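Local coordinates for transcription regulator (PDB 3CLK), which probably binds DNA as a dimer and controls transcription in response to a small ligand, as LacI-type regulators do, at residues Tyr136-Thr139 and Gly140-Leu144; Gly173-Ala176 and Met177-Phe180; Gly208-Val211 and Pro212-Ser216. All coordinates share one frame; numbering follows the deposited sequence.

Interaction 1 of 3, residues Tyr136-Thr139 and Gly140-Leu144; sequences YPYT and GRKRL
Tyr138 and Lys142, one turn apart at the start of helix 138-153, meet face to chain. Lys142 leaves the backbone with CB beside the Tyr138 carbonyl oxygen. Lys142 CG, anti to its own carbonyl carbon (chi1 -56°), is carried both to 3.0 Å from Tyr138 O and over the middle of the Tyr138 ring. Lys142 CG lies 3.8 Å from the centroid of the Tyr138 ring, in a direction only 11° off the ring normal, a CH-pi contact. CD passes on above CE1, and CE starts back toward the phenol. Bends at chi2, chi3 and chi4 fold the chain across one face of the ring instead of letting it run straight outward, and they bring Lys142 NZ down from that face to Tyr138 OH at 2.9 Å, a weak hydrogen bond. The ring reaches under the lysine because Tyr138 CG lies anti to its backbone N (chi1 178°).

Next along the helix, Thr139 and Arg143 run side by side in the same direction. The methyl CG2 of Thr139 lies over one face of the guanidinium, 3.7 Å from Arg143 NE and offset toward the rim. Arg143 NE is salt-bridged to Asp109 on helix 109-121.

Beneath the side chains three nearly straight backbone bonds open the helix: Arg141 N to Pro137 O (2.9 Å), Lys142 N to Tyr138 O (3.0 Å) and Arg143 N to Thr139 O (3.1 Å). Pro137 at the N-cap and these i to i+4 bonds form the first turn of the helix in the beta-alpha-beta unit of strand 128-131, helix 138-153 and strand 163-164, within the periplasmic-binding-protein-like fold.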
loop_
_atom_site.group_PDB
_atom_site.type_symbol
_atom_site.label_atom_id
_atom_site.label_comp_id
_atom_site.label_asym_id
_atom_site.label_seq_id
_atom_site.Cartn_x
_atom_site.Cartn_y
_atom_site.Cartn_z
ATOM N N TYR B 136 -16.918 -17.281 -2.712
ATOM C CA TYR B 136 -16.720 -18.654 -2.231
ATOM C C TYR B 136 -16.126 -18.795 -0.830
ATOM O O TYR B 136 -16.712 -19.440 0.036
ATOM C CB TYR B 136 -15.854 -19.441 -3.226
ATOM C CG TYR B 136 -16.373 -19.414 -4.644
ATOM C CD1 TYR B 136 -17.622 -19.947 -4.961
ATOM C CD2 TYR B 136 -15.619 -18.840 -5.669
ATOM C CE1 TYR B 136 -18.112 -19.908 -6.266
ATOM C CE2 TYR B 136 -16.098 -18.796 -6.977
ATOM C CZ TYR B 136 -17.344 -19.331 -7.269
ATOM O OH TYR B 136 -17.819 -19.288 -8.562
ATOM N N PRO B 137 -14.948 -18.207 -0.590
ATOM C CA PRO B 137 -14.339 -18.317 0.740
ATOM C C PRO B 137 -15.158 -17.699 1.881
ATOM O O PRO B 137 -16.041 -16.868 1.652
ATOM C CB PRO B 137 -12.981 -17.642 0.555
ATOM C CG PRO B 137 -13.235 -16.644 -0.526
ATOM C CD PRO B 137 -14.100 -17.414 -1.497
ATOM N N TYR B 138 -14.848 -18.128 3.101
ATOM C CA TYR B 138 -15.498 -17.678 4.331
ATOM C C TYR B 138 -15.736 -16.167 4.400
ATOM O O TYR B 138 -16.854 -15.718 4.632
ATOM C CB TYR B 138 -14.644 -18.093 5.531
ATOM C CG TYR B 138 -15.192 -17.652 6.865
ATOM C CD1 TYR B 138 -16.043 -18.483 7.600
ATOM C CD2 TYR B 138 -14.867 -16.403 7.394
ATOM C CE1 TYR B 138 -16.553 -18.078 8.831
ATOM C CE2 TYR B 138 -15.374 -15.989 8.618
ATOM C CZ TYR B 138 -16.212 -16.831 9.328
ATOM O OH TYR B 138 -16.701 -16.429 10.540
ATOM N N THR B 139 -14.667 -15.396 4.225
ATOM C CA THR B 139 -14.739 -13.938 4.266
ATOM C C THR B 139 -15.863 -13.397 3.385
ATOM O O THR B 139 -16.791 -12.745 3.867
ATOM C CB THR B 139 -13.418 -13.310 3.793
ATOM O OG1 THR B 139 -12.345 -13.739 4.642
ATOM C CG2 THR B 139 -13.511 -11.791 3.836
ATOM N N GLY B 140 -15.763 -13.671 2.089
ATOM C CA GLY B 140 -16.760 -13.205 1.147
ATOM C C GLY B 140 -18.153 -13.730 1.409
ATOM O O GLY B 140 -19.130 -12.996 1.286
ATOM N N ARG B 141 -18.253 -15.007 1.760
ATOM C CA ARG B 141 -19.550 -15.610 2.053
ATOM C C ARG B 141 -20.274 -14.847 3.151
ATOM O O ARG B 141 -21.459 -14.542 3.023
ATOM C CB ARG B 141 -19.366 -17.067 2.493
ATOM C CG ARG B 141 -20.636 -17.766 2.981
ATOM C CD ARG B 141 -21.662 -17.918 1.869
ATOM N NE ARG B 141 -22.594 -16.792 1.797
ATOM C CZ ARG B 141 -23.102 -16.316 0.664
ATOM N NH1 ARG B 141 -22.762 -16.861 -0.502
ATOM N NH2 ARG B 141 -23.956 -15.305 0.694
ATOM N N LYS B 142 -19.554 -14.539 4.227
ATOM C CA LYS B 142 -20.139 -13.835 5.362
ATOM C C LYS B 142 -20.559 -12.405 5.038
ATOM O O LYS B 142 -21.658 -11.985 5.384
ATOM C CB LYS B 142 -19.160 -13.842 6.538
ATOM C CG LYS B 142 -18.717 -15.241 6.943
ATOM C CD LYS B 142 -19.906 -16.148 7.226
ATOM C CE LYS B 142 -20.413 -15.991 8.646
ATOM N NZ LYS B 142 -19.456 -16.559 9.640
ATOM N N ARG B 143 -19.686 -11.660 4.371
ATOM C CA ARG B 143 -20.005 -10.284 4.015
ATOM C C ARG B 143 -21.250 -10.242 3.136
ATOM O O ARG B 143 -22.124 -9.405 3.336
ATOM C CB ARG B 143 -18.820 -9.630 3.291
ATOM C CG ARG B 143 -17.604 -9.473 4.184
ATOM C CD ARG B 143 -16.462 -8.723 3.502
ATOM N NE ARG B 143 -15.317 -8.641 4.405
ATOM C CZ ARG B 143 -14.193 -7.980 4.149
ATOM N NH1 ARG B 143 -14.051 -7.324 3.006
ATOM N NH2 ARG B 143 -13.207 -7.991 5.037
ATOM N N LEU B 144 -21.344 -11.165 2.186
ATOM C CA LEU B 144 -22.497 -11.202 1.301
ATOM C C LEU B 144 -23.756 -11.578 2.078
ATOM O O LEU B 144 -24.829 -11.045 1.812
ATOM C CB LEU B 144 -22.280 -12.198 0.155
ATOM C CG LEU B 144 -23.323 -12.121 -0.970
ATOM C CD1 LEU B 144 -23.134 -10.816 -1.749
ATOM C CD2 LEU B 144 -23.183 -13.314 -1.907
#

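Interaction 2 of 3, residues Gly173-Ala176 and Met177-Phe180; sequences GEQA and MKAF
This is a local contact between successive turns of one helix, in the last two turns of helix 170-180, and its polar side-chain part joins Gln175 to Lys178 one turn on. The two side chains lie alongside each other and point the same way. Lys178 runs fully extended beyond CG, while Gln175 bends at chi2 (-49°) and swings its amide alongside the end of the lysine. Lys178 NZ donates a hydrogen bond to Gln175 OE1 at 3.0 Å, in the plane of the amide carbonyl and on a lone pair. On the way out the methylenes of Lys178 brush the same oxygen, Lys178 CD coming within 3.3 Å of Gln175 OE1. A water accepts from the other arm of the amide, Gln175 NE2, at 2.8 Å and only weakly from Lys178 NZ, a bridge that would help to hold the amide's rotation.

The backbone below is regular: Gly173 O, Glu174 O, Gln175 O and Ala176 O receive the amides of Met177, Lys178, Ala179 and Phe180 in turn. Ala176 O, which takes Phe180 N at 2.9 Å, also lies 3.3 Å from Phe180 CD2, the ring standing obliquely against it. Met177, present as selenomethionine, has CG anti to the backbone N (chi1 -175°) and leads its selenium away from the helix.

The polar pair sits on the exposed side. Elsewhere round the helix, Ala176 and Phe180 pack on Ala131 of strand 128-131 and Lys164 of strand 163-164, and Met177 reaches Gln203 of helix 194-206 together with Thr184 in a loop.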
loop_
_atom_site.group_PDB
_atom_site.type_symbol
_atom_site.label_atom_id
_atom_site.label_comp_id
_atom_site.label_asym_id
_atom_site.label_seq_id
_atom_site.Cartn_x
_atom_site.Cartn_y
_atom_site.Cartn_z
ATOM N N GLY B 173 -13.376 -3.740 -9.550
ATOM C CA GLY B 173 -14.282 -2.631 -9.311
ATOM C C GLY B 173 -14.674 -2.040 -10.652
ATOM O O GLY B 173 -15.852 -1.802 -10.924
ATOM N N GLU B 174 -13.681 -1.800 -11.504
ATOM C CA GLU B 174 -13.963 -1.258 -12.826
ATOM C C GLU B 174 -14.843 -2.213 -13.629
ATOM O O GLU B 174 -15.778 -1.778 -14.320
ATOM C CB GLU B 174 -12.677 -1.046 -13.620
ATOM C CG GLU B 174 -11.715 -0.002 -13.090
ATOM C CD GLU B 174 -10.522 0.132 -14.021
ATOM O OE1 GLU B 174 -9.906 -0.910 -14.329
ATOM O OE2 GLU B 174 -10.208 1.255 -14.449
ATOM N N GLN B 175 -14.533 -3.507 -13.551
ATOM C CA GLN B 175 -15.271 -4.522 -14.305
ATOM C C GLN B 175 -16.709 -4.650 -13.839
ATOM O O GLN B 175 -17.623 -4.773 -14.648
ATOM C CB GLN B 175 -14.571 -5.892 -14.213
ATOM C CG GLN B 175 -13.172 -5.922 -14.864
ATOM C CD GLN B 175 -13.178 -5.333 -16.262
ATOM O OE1 GLN B 175 -13.303 -4.121 -16.432
ATOM N NE2 GLN B 175 -13.053 -6.193 -17.276
ATOM N N ALA B 176 -16.906 -4.638 -12.529
ATOM C CA ALA B 176 -18.247 -4.733 -11.981
ATOM C C ALA B 176 -19.085 -3.509 -12.377
ATOM O O ALA B 176 -20.267 -3.644 -12.680
ATOM C CB ALA B 176 -18.182 -4.862 -10.458
HETATM N N MSE B 177 -18.486 -2.318 -12.387
HETATM C CA MSE B 177 -19.258 -1.120 -12.748
HETATM C C MSE B 177 -19.685 -1.212 -14.224
HETATM O O MSE B 177 -20.783 -0.776 -14.596
HETATM C CB MSE B 177 -18.442 0.152 -12.477
HETATM C CG MSE B 177 -19.198 1.473 -12.713
HETATM SE SE MSE B 177 -20.785 1.718 -11.581
HETATM C CE MSE B 177 -22.199 1.637 -12.917
ATOM N N LYS B 178 -18.825 -1.793 -15.061
ATOM C CA LYS B 178 -19.144 -1.969 -16.474
ATOM C C LYS B 178 -20.327 -2.928 -16.559
ATOM O O LYS B 178 -21.259 -2.712 -17.337
ATOM C CB LYS B 178 -17.938 -2.536 -17.235
ATOM C CG LYS B 178 -16.772 -1.560 -17.339
ATOM C CD LYS B 178 -15.562 -2.208 -17.988
ATOM C CE LYS B 178 -14.355 -1.269 -17.996
ATOM N NZ LYS B 178 -13.175 -1.975 -18.569
ATOM N N ALA B 179 -20.292 -3.971 -15.733
ATOM C CA ALA B 179 -21.362 -4.950 -15.683
ATOM C C ALA B 179 -22.686 -4.269 -15.308
ATOM O O ALA B 179 -23.712 -4.479 -15.958
ATOM C CB ALA B 179 -21.021 -6.037 -14.673
ATOM N N PHE B 180 -22.668 -3.450 -14.263
ATOM C CA PHE B 180 -23.889 -2.756 -13.858
ATOM C C PHE B 180 -24.396 -1.917 -15.021
ATOM O O PHE B 180 -25.595 -1.878 -15.296
ATOM C CB PHE B 180 -23.635 -1.869 -12.647
ATOM C CG PHE B 180 -23.350 -2.628 -11.384
ATOM C CD1 PHE B 180 -24.145 -3.707 -11.010
ATOM C CD2 PHE B 180 -22.322 -2.232 -10.537
ATOM C CE1 PHE B 180 -23.914 -4.378 -9.804
ATOM C CE2 PHE B 180 -22.088 -2.888 -9.344
ATOM C CZ PHE B 180 -22.888 -3.966 -8.975
HETATM O O HOH W 1 -12.646 -5.052 -19.797
#

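Interaction 3 of 3, residues Gly208-Val211 and Pro212-Ser216; sequences GIEV and PKDLS
Two bonds link Glu210 and Asp214 across the turn after helix 194-206. Asp214 CG stands between its own backbone N and carbonyl carbon (chi1 54°), which turns the carboxylate back across the turn. Asp214 OD1 receives Glu210 N at 3.0 Å on its syn side, 29° out of the carboxylate plane. In return Glu210 O takes Asp214 N at 2.9 Å, and also a weak bond from Leu215 N.

Ile209 CG2 and Val211 CG2 meet Leu215 CB at 3.5 and 4.2 Å, from directions roughly at right angles. Ile209 and Leu215 both lie on Ala204 of helix 194-206; Val211 fits against Pro231 and Ser277, and Pro212 against Ala279. Val211 CA also makes a CA-H...O contact with Leu215 O. The cis peptide before Pro212 makes a type VIa turn of Glu210-Lys213, which sets Glu210 CB and Lys213 CB 3.5 Å apart, the two side chains running side by side.

Glu210 OE2 and Asp214 OD1 lie only 4.4 Å apart. Such proximity would tend to raise the proton affinity of one acid, but nearby Lys213 and solvent would probably offset much of the repulsion, and the bond from Glu210 N would favour negative charge on Asp214.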
loop_
_atom_site.group_PDB
_atom_site.type_symbol
_atom_site.label_atom_id
_atom_site.label_comp_id
_atom_site.label_asym_id
_atom_site.label_seq_id
_atom_site.Cartn_x
_atom_site.Cartn_y
_atom_site.Cartn_z
ATOM N N GLY B 208 -20.061 8.942 -16.889
ATOM C CA GLY B 208 -20.750 10.201 -16.666
ATOM C C GLY B 208 -21.676 10.155 -15.457
ATOM O O GLY B 208 -22.571 10.992 -15.320
ATOM N N ILE B 209 -21.474 9.163 -14.592
ATOM C CA ILE B 209 -22.268 9.002 -13.373
ATOM C C ILE B 209 -21.560 9.748 -12.235
ATOM O O ILE B 209 -20.427 9.433 -11.883
ATOM C CB ILE B 209 -22.407 7.501 -12.990
ATOM C CG1 ILE B 209 -23.152 6.749 -14.097
ATOM C CG2 ILE B 209 -23.153 7.355 -11.660
ATOM C CD1 ILE B 209 -23.249 5.252 -13.866
ATOM N N GLU B 210 -22.237 10.732 -11.659
ATOM C CA GLU B 210 -21.657 11.520 -10.577
ATOM C C GLU B 210 -21.832 10.911 -9.185
ATOM O O GLU B 210 -22.909 10.475 -8.817
ATOM C CB GLU B 210 -22.262 12.922 -10.592
ATOM C CG GLU B 210 -22.059 13.647 -11.901
ATOM C CD GLU B 210 -22.866 14.919 -11.974
ATOM O OE1 GLU B 210 -22.606 15.826 -11.160
ATOM O OE2 GLU B 210 -23.763 15.002 -12.840
ATOM N N VAL B 211 -20.758 10.909 -8.414
ATOM C CA VAL B 211 -20.777 10.372 -7.062
ATOM C C VAL B 211 -20.553 11.551 -6.112
ATOM O O VAL B 211 -19.623 12.328 -6.303
ATOM C CB VAL B 211 -19.648 9.344 -6.882
ATOM C CG1 VAL B 211 -19.582 8.878 -5.419
ATOM C CG2 VAL B 211 -19.872 8.162 -7.834
ATOM N N PRO B 212 -21.395 11.698 -5.079
ATOM C CA PRO B 212 -22.543 10.880 -4.666
ATOM C C PRO B 212 -23.874 11.350 -5.280
ATOM O O PRO B 212 -24.939 10.803 -4.979
ATOM C CB PRO B 212 -22.521 11.037 -3.156
ATOM C CG PRO B 212 -22.218 12.506 -3.022
ATOM C CD PRO B 212 -21.132 12.751 -4.075
ATOM N N LYS B 213 -23.794 12.360 -6.142
ATOM C CA LYS B 213 -24.961 12.929 -6.820
ATOM C C LYS B 213 -26.002 11.869 -7.203
ATOM O O LYS B 213 -27.071 11.794 -6.593
ATOM C CB LYS B 213 -24.497 13.679 -8.069
ATOM C CG LYS B 213 -25.028 15.091 -8.204
ATOM C CD LYS B 213 -26.467 15.118 -8.690
ATOM C CE LYS B 213 -26.948 16.558 -8.842
ATOM N NZ LYS B 213 -28.322 16.650 -9.410
ATOM N N ASP B 214 -25.704 11.050 -8.209
ATOM C CA ASP B 214 -26.666 10.019 -8.594
ATOM C C ASP B 214 -26.239 8.592 -8.242
ATOM O O ASP B 214 -26.952 7.634 -8.537
ATOM C CB ASP B 214 -27.027 10.119 -10.084
ATOM C CG ASP B 214 -25.822 10.093 -10.993
ATOM O OD1 ASP B 214 -25.202 11.158 -11.202
ATOM O OD2 ASP B 214 -25.504 9.001 -11.506
ATOM N N LEU B 215 -25.081 8.455 -7.604
ATOM C CA LEU B 215 -24.587 7.151 -7.178
ATOM C C LEU B 215 -23.785 7.255 -5.876
ATOM O O LEU B 215 -22.814 8.002 -5.794
ATOM C CB LEU B 215 -23.712 6.515 -8.268
ATOM C CG LEU B 215 -23.088 5.164 -7.891
ATOM C CD1 LEU B 215 -24.197 4.140 -7.631
ATOM C CD2 LEU B 215 -22.162 4.682 -8.999
ATOM N N SER B 216 -24.208 6.514 -4.859
ATOM C CA SER B 216 -23.500 6.497 -3.584
ATOM C C SER B 216 -22.610 5.260 -3.565
ATOM O O SER B 216 -22.988 4.210 -4.090
ATOM C CB SER B 216 -24.479 6.418 -2.403
ATOM O OG SER B 216 -25.109 7.663 -2.142
#

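In the fold
All three contacts are local and follow one another in series along the chain, with none nested or crossed. Interaction 1 starts helix 138-153, just beyond strand 128-131, and so opens the beta-alpha-beta unit that ends in strand 163-164. Interaction 2 ends helix 170-180 and packs on strands 128-131 and 163-164. The centres of interactions 1 and 2 lie about 20 Å apart and they do not touch. Interaction 3 closes the short loop between helix 194-206 and strand 216-219, another strand of that mixed sheet. It meets interaction 2 through selenomethionine: Met177 CE lies 3.9 Å from Ile209 CD1, joining helix 170-180 to the loop. Interaction 1 stands apart, facing helix 109-121.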